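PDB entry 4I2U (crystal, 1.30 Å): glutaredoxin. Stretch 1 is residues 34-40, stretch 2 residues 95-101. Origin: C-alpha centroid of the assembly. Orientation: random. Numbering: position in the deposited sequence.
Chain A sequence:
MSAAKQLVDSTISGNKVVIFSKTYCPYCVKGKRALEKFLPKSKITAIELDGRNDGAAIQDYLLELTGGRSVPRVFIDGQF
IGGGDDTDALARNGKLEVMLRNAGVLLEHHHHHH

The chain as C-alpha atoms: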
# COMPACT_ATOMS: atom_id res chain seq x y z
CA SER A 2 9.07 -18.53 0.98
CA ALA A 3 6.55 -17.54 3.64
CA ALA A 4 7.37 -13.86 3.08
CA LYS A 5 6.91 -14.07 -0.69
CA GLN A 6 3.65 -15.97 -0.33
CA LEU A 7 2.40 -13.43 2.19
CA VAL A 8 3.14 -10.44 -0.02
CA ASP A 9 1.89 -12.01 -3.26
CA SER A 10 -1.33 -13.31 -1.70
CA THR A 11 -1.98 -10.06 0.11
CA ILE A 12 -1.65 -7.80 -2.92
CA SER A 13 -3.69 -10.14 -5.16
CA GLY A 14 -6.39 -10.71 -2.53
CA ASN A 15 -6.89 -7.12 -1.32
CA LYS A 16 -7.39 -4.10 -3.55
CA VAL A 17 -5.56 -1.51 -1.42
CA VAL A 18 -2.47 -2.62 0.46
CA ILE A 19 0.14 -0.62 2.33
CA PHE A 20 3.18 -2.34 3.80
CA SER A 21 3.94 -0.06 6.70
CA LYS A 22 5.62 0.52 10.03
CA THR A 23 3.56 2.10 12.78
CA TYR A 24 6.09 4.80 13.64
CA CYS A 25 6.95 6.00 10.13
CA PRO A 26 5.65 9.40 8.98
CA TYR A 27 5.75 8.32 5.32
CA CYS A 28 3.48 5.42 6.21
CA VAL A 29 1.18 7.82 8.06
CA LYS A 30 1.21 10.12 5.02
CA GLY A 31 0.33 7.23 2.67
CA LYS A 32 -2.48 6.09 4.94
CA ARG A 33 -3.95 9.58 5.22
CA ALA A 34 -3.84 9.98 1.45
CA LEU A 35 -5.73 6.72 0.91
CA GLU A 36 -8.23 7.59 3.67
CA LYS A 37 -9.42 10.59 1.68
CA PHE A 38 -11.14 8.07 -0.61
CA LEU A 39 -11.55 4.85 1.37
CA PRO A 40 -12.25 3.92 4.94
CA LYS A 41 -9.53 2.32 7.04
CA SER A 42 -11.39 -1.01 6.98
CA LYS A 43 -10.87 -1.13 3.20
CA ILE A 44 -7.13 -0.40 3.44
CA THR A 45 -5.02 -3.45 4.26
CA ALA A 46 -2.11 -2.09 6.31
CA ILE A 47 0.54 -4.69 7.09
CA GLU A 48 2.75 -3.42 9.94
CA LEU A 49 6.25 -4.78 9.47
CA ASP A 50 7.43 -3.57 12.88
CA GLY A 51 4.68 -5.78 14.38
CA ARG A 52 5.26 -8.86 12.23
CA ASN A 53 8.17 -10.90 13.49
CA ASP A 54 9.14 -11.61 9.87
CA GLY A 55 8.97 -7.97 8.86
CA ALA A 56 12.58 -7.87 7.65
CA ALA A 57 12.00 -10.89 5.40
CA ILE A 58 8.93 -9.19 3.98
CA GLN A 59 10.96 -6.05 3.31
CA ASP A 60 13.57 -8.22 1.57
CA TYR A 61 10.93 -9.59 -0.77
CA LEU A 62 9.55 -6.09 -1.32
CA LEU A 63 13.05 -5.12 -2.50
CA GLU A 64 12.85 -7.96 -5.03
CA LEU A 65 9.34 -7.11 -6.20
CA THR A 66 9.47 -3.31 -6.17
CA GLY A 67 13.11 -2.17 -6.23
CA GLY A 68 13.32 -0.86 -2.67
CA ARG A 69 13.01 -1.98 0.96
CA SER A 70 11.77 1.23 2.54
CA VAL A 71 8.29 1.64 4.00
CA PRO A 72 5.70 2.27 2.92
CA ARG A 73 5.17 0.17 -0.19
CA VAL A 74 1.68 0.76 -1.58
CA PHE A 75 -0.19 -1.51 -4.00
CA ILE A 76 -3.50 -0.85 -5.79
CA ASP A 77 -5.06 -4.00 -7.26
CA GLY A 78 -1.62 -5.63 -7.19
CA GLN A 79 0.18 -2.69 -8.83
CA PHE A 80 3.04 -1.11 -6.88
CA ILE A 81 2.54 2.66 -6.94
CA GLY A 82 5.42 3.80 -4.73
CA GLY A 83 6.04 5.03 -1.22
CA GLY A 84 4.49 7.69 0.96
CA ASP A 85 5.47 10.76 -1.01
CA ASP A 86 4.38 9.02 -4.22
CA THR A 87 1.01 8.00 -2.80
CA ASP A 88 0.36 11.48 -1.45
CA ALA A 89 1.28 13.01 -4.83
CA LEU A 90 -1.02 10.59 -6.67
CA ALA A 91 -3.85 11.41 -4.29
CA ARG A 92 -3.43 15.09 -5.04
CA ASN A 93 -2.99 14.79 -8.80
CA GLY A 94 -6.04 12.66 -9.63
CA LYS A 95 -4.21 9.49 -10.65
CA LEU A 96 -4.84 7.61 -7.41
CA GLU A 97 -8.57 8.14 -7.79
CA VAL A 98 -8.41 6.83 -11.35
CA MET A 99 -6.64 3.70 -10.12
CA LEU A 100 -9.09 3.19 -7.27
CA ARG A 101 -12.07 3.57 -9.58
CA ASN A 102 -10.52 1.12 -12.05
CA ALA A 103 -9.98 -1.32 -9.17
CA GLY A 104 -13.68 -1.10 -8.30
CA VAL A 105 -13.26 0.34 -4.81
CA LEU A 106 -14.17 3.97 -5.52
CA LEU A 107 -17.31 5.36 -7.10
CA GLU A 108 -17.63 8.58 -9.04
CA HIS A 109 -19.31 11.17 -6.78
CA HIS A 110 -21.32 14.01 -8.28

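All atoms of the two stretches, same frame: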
# COMPACT_ATOMS: atom_id res chain seq x y z
N ALA A 34 -3.49 9.75 2.84
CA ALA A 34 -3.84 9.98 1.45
C ALA A 34 -4.92 9.01 0.99
O ALA A 34 -5.91 9.40 0.36
CB ALA A 34 -2.61 9.85 0.57
N LEU A 35 -4.75 7.73 1.28
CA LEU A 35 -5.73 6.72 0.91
C LEU A 35 -7.07 6.94 1.62
O LEU A 35 -8.14 6.72 1.04
CB LEU A 35 -5.20 5.33 1.23
CG LEU A 35 -3.99 4.89 0.39
CD1 LEU A 35 -3.31 3.72 1.03
CD2 LEU A 35 -4.42 4.55 -1.02
N GLU A 36 -7.02 7.43 2.86
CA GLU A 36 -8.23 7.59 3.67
C GLU A 36 -9.08 8.75 3.20
O GLU A 36 -10.22 8.87 3.64
CB GLU A 36 -7.86 7.78 5.14
CG GLU A 36 -7.38 6.49 5.80
CD GLU A 36 -6.63 6.71 7.10
OE1 GLU A 36 -6.65 7.84 7.62
OE2 GLU A 36 -6.03 5.74 7.59
N LYS A 37 -8.58 9.58 2.30
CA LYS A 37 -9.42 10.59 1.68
C LYS A 37 -10.51 9.93 0.85
O LYS A 37 -11.57 10.52 0.62
CB LYS A 37 -8.60 11.50 0.77
CG LYS A 37 -7.55 12.33 1.46
CD LYS A 37 -6.67 13.02 0.42
CE LYS A 37 -5.62 13.91 1.07
NZ LYS A 37 -6.19 15.21 1.54
N PHE A 38 -10.26 8.72 0.36
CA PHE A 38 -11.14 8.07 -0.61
C PHE A 38 -11.79 6.81 -0.11
O PHE A 38 -12.87 6.45 -0.61
CB PHE A 38 -10.35 7.76 -1.88
CG PHE A 38 -9.62 8.95 -2.42
CD1 PHE A 38 -10.33 10.02 -2.92
CD2 PHE A 38 -8.25 9.03 -2.36
CE1 PHE A 38 -9.69 11.13 -3.40
CE2 PHE A 38 -7.59 10.15 -2.85
CZ PHE A 38 -8.31 11.20 -3.37
N LEU A 39 -11.16 6.16 0.87
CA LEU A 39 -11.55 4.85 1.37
C LEU A 39 -11.52 4.84 2.87
O LEU A 39 -10.66 5.48 3.49
CB LEU A 39 -10.48 3.83 0.98
CG LEU A 39 -9.97 3.81 -0.45
CD1 LEU A 39 -8.63 3.12 -0.52
CD2 LEU A 39 -10.97 3.12 -1.36
N PRO A 40 -12.38 4.04 3.49
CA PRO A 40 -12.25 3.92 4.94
C PRO A 40 -11.09 3.00 5.30
O PRO A 40 -10.65 2.19 4.49
CB PRO A 40 -13.58 3.31 5.37
CG PRO A 40 -14.16 2.69 4.17
CD PRO A 40 -13.57 3.35 2.97
N LYS A 95 -4.53 10.82 -10.13
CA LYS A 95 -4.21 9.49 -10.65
C LYS A 95 -4.57 8.38 -9.67
O LYS A 95 -4.92 7.27 -10.08
CB LYS A 95 -2.74 9.40 -11.04
CG LYS A 95 -2.36 10.28 -12.20
CD LYS A 95 -0.90 10.07 -12.55
CE LYS A 95 -0.43 11.05 -13.60
NZ LYS A 95 -1.58 11.57 -14.39
N LEU A 96 -4.46 8.63 -8.37
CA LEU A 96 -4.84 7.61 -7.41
C LEU A 96 -6.32 7.31 -7.53
O LEU A 96 -6.73 6.14 -7.54
CB LEU A 96 -4.48 8.05 -6.00
CG LEU A 96 -4.84 7.03 -4.91
CD1 LEU A 96 -4.14 5.68 -5.12
CD2 LEU A 96 -4.48 7.59 -3.57
N GLU A 97 -7.13 8.34 -7.63
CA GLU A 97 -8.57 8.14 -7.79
C GLU A 97 -8.88 7.33 -9.04
O GLU A 97 -9.73 6.46 -9.02
CB GLU A 97 -9.30 9.47 -7.85
CG GLU A 97 -9.44 10.15 -6.52
CD GLU A 97 -9.80 11.60 -6.67
OE1 GLU A 97 -8.89 12.43 -6.84
OE2 GLU A 97 -11.00 11.92 -6.65
N VAL A 98 -8.20 7.61 -10.15
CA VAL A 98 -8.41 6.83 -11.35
C VAL A 98 -8.10 5.36 -11.08
O VAL A 98 -8.87 4.47 -11.45
CB VAL A 98 -7.54 7.34 -12.54
CG1 VAL A 98 -7.60 6.38 -13.73
CG2 VAL A 98 -7.98 8.74 -12.95
N MET A 99 -6.98 5.08 -10.43
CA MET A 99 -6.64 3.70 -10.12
C MET A 99 -7.64 3.03 -9.20
O MET A 99 -7.98 1.85 -9.39
CB MET A 99 -5.25 3.62 -9.50
CG MET A 99 -4.16 3.93 -10.51
SD MET A 99 -2.49 3.63 -9.95
CE MET A 99 -2.36 4.94 -8.82
N LEU A 100 -8.11 3.76 -8.20
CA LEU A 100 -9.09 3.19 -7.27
C LEU A 100 -10.42 2.92 -7.96
O LEU A 100 -11.05 1.90 -7.70
CB LEU A 100 -9.27 4.12 -6.08
CG LEU A 100 -8.07 4.31 -5.15
CD1 LEU A 100 -8.39 5.37 -4.14
CD2 LEU A 100 -7.70 3.02 -4.43
N ARG A 101 -10.85 3.82 -8.83
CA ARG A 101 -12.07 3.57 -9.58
C ARG A 101 -11.89 2.36 -10.50
O ARG A 101 -12.77 1.50 -10.60
CB ARG A 101 -12.49 4.80 -10.38
CG ARG A 101 -13.03 5.92 -9.52
CD ARG A 101 -13.75 7.02 -10.30
NE ARG A 101 -12.82 7.77 -11.12
CZ ARG A 101 -12.20 8.90 -10.76
NH1 ARG A 101 -12.42 9.50 -9.60
NH2 ARG A 101 -11.36 9.45 -11.61

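The contact between these two stretches is built almost wholly from hydrocarbon. At its apolar centre stand Leu96 and Leu100, one helical turn apart on the second stretch, so that both CA-to-CB bonds point toward the first. Leu96 meets two partners, most closely through CD2, which lies 4.0 Å from CD2 of Leu35 and 4.1 Å from CE2 of Phe38. Leu100 also touches two neighbours. Its CD1 comes within 3.8 Å of CB of Phe38, and its CD2 lies 4.0 Å from CD1 of Leu39, though both methyls pack on Leu39. These are ordinary van der Waals separations. Leucine suits such positions because its branched end offers two methyls in different directions, and because burying them costs no hydrogen bond.

On the first stretch the leucines reach the contact in different ways. Leu35 sends its CA-to-CB bond sideways, but with chi1 in the m well and chi2 near t its end comes nearer to the second helix. Leu39 points toward that helix from the outset. All four leucines are buried.

The backbones support this arrangement without touching. The closest CA atoms, those of Phe38 and Glu97, are 7.6 Å apart, and CA of Leu35 is 8.4 Å from CA of Leu96, leaving room for side chains between them. The second stretch is helical throughout, with Leu100 N donating to Leu96 O at 2.8 Å and so holding the two central leucines in register. The first stretch enters as helix and then leaves it. Here Leu35 O accepts from both Phe38 N, at 3.0 Å, and Leu39 N, at 3.1 Å, which ties the chain down just where Phe38 and Leu39 turn toward their partners.

Phe38 carries the contact outward. It has the largest area covered by the opposing stretch, yet remains partly exposed, and its flat ring bridges the leucines and the more polar margin. There Glu97 lays its aliphatic portion over one face of the ring: CG is 3.3 Å from CE1 of Phe38, and CG of Glu97 sits 3.7 Å from the centroid of the Phe38 ring, 27° off the normal. This is a CH-pi contact, in which a slightly positive C-H group rests against the electron-rich face.

Glutamate suits this edge because it has two characters. Its CG methylene packs over the ring face, and its carboxylate stays close, OE1 of Glu97 lying 3.7 Å from CZ of Phe38. No hydrogen bond crosses between the stretches, so shape and apolar burial hold them together.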